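Local coordinates for protein glycoside Hydrolase (PDB 5TA0) that probably hydrolyses agarose chains as a family 86 glycoside hydrolase of a human gut bacterium, and binds an agarose oligosaccharide, at residues S159-T163 with E164-F168. Residues are numbered along the deposited sequence; the frame is centred on the assembly and turned at random.
Sequences SQKDT and EDEPF
Ser159 donates its hydroxyl to Glu166, with OG 2.7 Å from OE2 and the oxygen approached nearly along its C-O axis. The Glu166 chain is extended, with CG anti to the backbone N (chi1 -168°), which carries the carboxylate across to Ser159 and lays it against the aliphatic start of Lys161, where CB is 3.5 Å from OE2. The lysine chain then bends away, leaving NZ 6.0 Å from OE1, too far for a salt bridge. With an alanine here in place of Glu166, Ser159 OG would probably be left without its acceptor, and Lys161 CB and CG without the carboxylate that packs on them.

Farther along, Asp162 reaches over the returning chain: OD1 accepts from Phe168 N at 2.9 Å, the donor lying above the carboxylate plane. The carboxylate also rests on Phe168 CB, while Gln160 O lies in the plane of the ring, at its edge.

Thr163 to Glu166 form a type I beta turn that closes this hairpin-like reversal, in a surface loop between barrel strand 134-140 and helix 170-183 of the alpha/beta barrel. Thr163 N donates to Glu166 O at 2.9 Å, and Glu166 N answers with a forked bond, weakly to Thr163 O and more closely to Thr163 OG1, also at 2.9 Å. The threonine hydroxyl sits between its own N and carbonyl carbon (chi1 67°), a position that brings it over the turn to that N-H.

A CA-H...O contact from Phe168 CA to Lys161 O, at 3.2 Å, adds to the pairing of the two arms. Beyond them, Lys221 makes a cation-pi contact with Phe168, whose side chain also touches Pro147, and Phe104 packs on Glu166. Pro167 O accepts from Thr170 OG1 at the start of helix 170-183.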
loop_
_atom_site.group_PDB
_atom_site.type_symbol
_atom_site.label_atom_id
_atom_site.label_comp_id
_atom_site.label_asym_id
_atom_site.label_seq_id
_atom_site.Cartn_x
_atom_site.Cartn_y
_atom_site.Cartn_z
ATOM N N SER A 159 -0.424 -8.166 31.597
ATOM C CA SER A 159 0.196 -7.273 32.545
ATOM C C SER A 159 0.256 -5.837 32.066
ATOM O O SER A 159 0.675 -5.597 30.936
ATOM C CB SER A 159 1.614 -7.737 32.854
ATOM O OG SER A 159 2.143 -6.899 33.864
ATOM N N GLN A 160 -0.143 -4.898 32.922
ATOM C CA GLN A 160 -0.107 -3.459 32.599
ATOM C C GLN A 160 1.096 -2.743 33.207
ATOM O O GLN A 160 1.225 -1.531 33.070
ATOM C CB GLN A 160 -1.380 -2.777 33.069
ATOM C CG GLN A 160 -2.628 -3.381 32.467
ATOM C CD GLN A 160 -3.878 -2.712 32.967
ATOM O OE1 GLN A 160 -4.600 -3.279 33.785
ATOM N NE2 GLN A 160 -4.130 -1.502 32.493
ATOM N N LYS A 161 1.994 -3.488 33.829
ATOM C CA LYS A 161 3.151 -2.914 34.516
ATOM C C LYS A 161 3.980 -2.086 33.572
ATOM O O LYS A 161 4.059 -2.345 32.380
ATOM C CB LYS A 161 4.071 -4.041 35.035
ATOM C CG LYS A 161 3.489 -4.943 36.112
ATOM C CD LYS A 161 3.490 -4.290 37.483
ATOM C CE LYS A 161 2.833 -5.175 38.542
ATOM N NZ LYS A 161 1.365 -5.342 38.291
ATOM N N ASP A 162 4.682 -1.109 34.136
ATOM C CA ASP A 162 5.665 -0.357 33.384
ATOM C C ASP A 162 6.802 0.044 34.318
ATOM O O ASP A 162 6.920 1.206 34.727
ATOM C CB ASP A 162 5.014 0.855 32.734
ATOM C CG ASP A 162 5.950 1.594 31.769
ATOM O OD1 ASP A 162 6.913 1.008 31.229
ATOM O OD2 ASP A 162 5.695 2.794 31.542
ATOM N N THR A 163 7.613 -0.946 34.653
ATOM C CA THR A 163 8.751 -0.786 35.553
ATOM C C THR A 163 10.045 -0.902 34.773
ATOM O O THR A 163 10.039 -1.248 33.590
ATOM C CB THR A 163 8.721 -1.862 36.643
ATOM O OG1 THR A 163 8.938 -3.148 36.065
ATOM C CG2 THR A 163 7.414 -1.844 37.410
ATOM N N GLU A 164 11.165 -0.609 35.432
ATOM C CA GLU A 164 12.484 -0.771 34.815
ATOM C C GLU A 164 12.715 -2.188 34.292
ATOM O O GLU A 164 13.171 -2.366 33.159
ATOM C CB GLU A 164 13.585 -0.389 35.826
ATOM C CG GLU A 164 15.026 -0.495 35.316
ATOM C CD GLU A 164 16.069 -0.130 36.378
ATOM O OE1 GLU A 164 15.706 0.401 37.456
ATOM O OE2 GLU A 164 17.271 -0.370 36.132
ATOM N N ASP A 165 12.391 -3.195 35.097
ATOM C CA ASP A 165 12.602 -4.589 34.698
ATOM C C ASP A 165 11.462 -5.147 33.846
ATOM O O ASP A 165 11.674 -6.119 33.126
ATOM C CB ASP A 165 12.795 -5.496 35.918
ATOM C CG ASP A 165 14.100 -5.231 36.657
ATOM O OD1 ASP A 165 15.103 -4.827 36.020
ATOM O OD2 ASP A 165 14.105 -5.452 37.886
ATOM N N GLU A 166 10.274 -4.540 33.939
ATOM C CA GLU A 166 9.100 -4.994 33.178
ATOM C C GLU A 166 8.471 -3.789 32.487
ATOM O O GLU A 166 7.440 -3.282 32.919
ATOM C CB GLU A 166 8.107 -5.711 34.084
ATOM C CG GLU A 166 7.028 -6.440 33.303
ATOM C CD GLU A 166 5.942 -7.046 34.150
ATOM O OE1 GLU A 166 6.194 -7.401 35.317
ATOM O OE2 GLU A 166 4.801 -7.178 33.663
ATOM N N PRO A 167 9.093 -3.329 31.388
ATOM C CA PRO A 167 8.533 -2.191 30.674
ATOM C C PRO A 167 7.183 -2.529 30.059
ATOM O O PRO A 167 6.892 -3.693 29.787
ATOM C CB PRO A 167 9.573 -1.878 29.586
ATOM C CG PRO A 167 10.391 -3.086 29.490
ATOM C CD PRO A 167 10.413 -3.709 30.847
ATOM N N PHE A 168 6.376 -1.505 29.865
ATOM C CA PHE A 168 5.009 -1.682 29.354
ATOM C C PHE A 168 4.969 -2.510 28.084
ATOM O O PHE A 168 5.606 -2.194 27.094
ATOM C CB PHE A 168 4.409 -0.322 29.086
ATOM C CG PHE A 168 2.980 -0.368 28.675
ATOM C CD1 PHE A 168 2.010 -0.739 29.585
ATOM C CD2 PHE A 168 2.593 0.003 27.377
ATOM C CE1 PHE A 168 0.689 -0.763 29.220
ATOM C CE2 PHE A 168 1.267 -0.033 27.013
ATOM C CZ PHE A 168 0.323 -0.393 27.932
#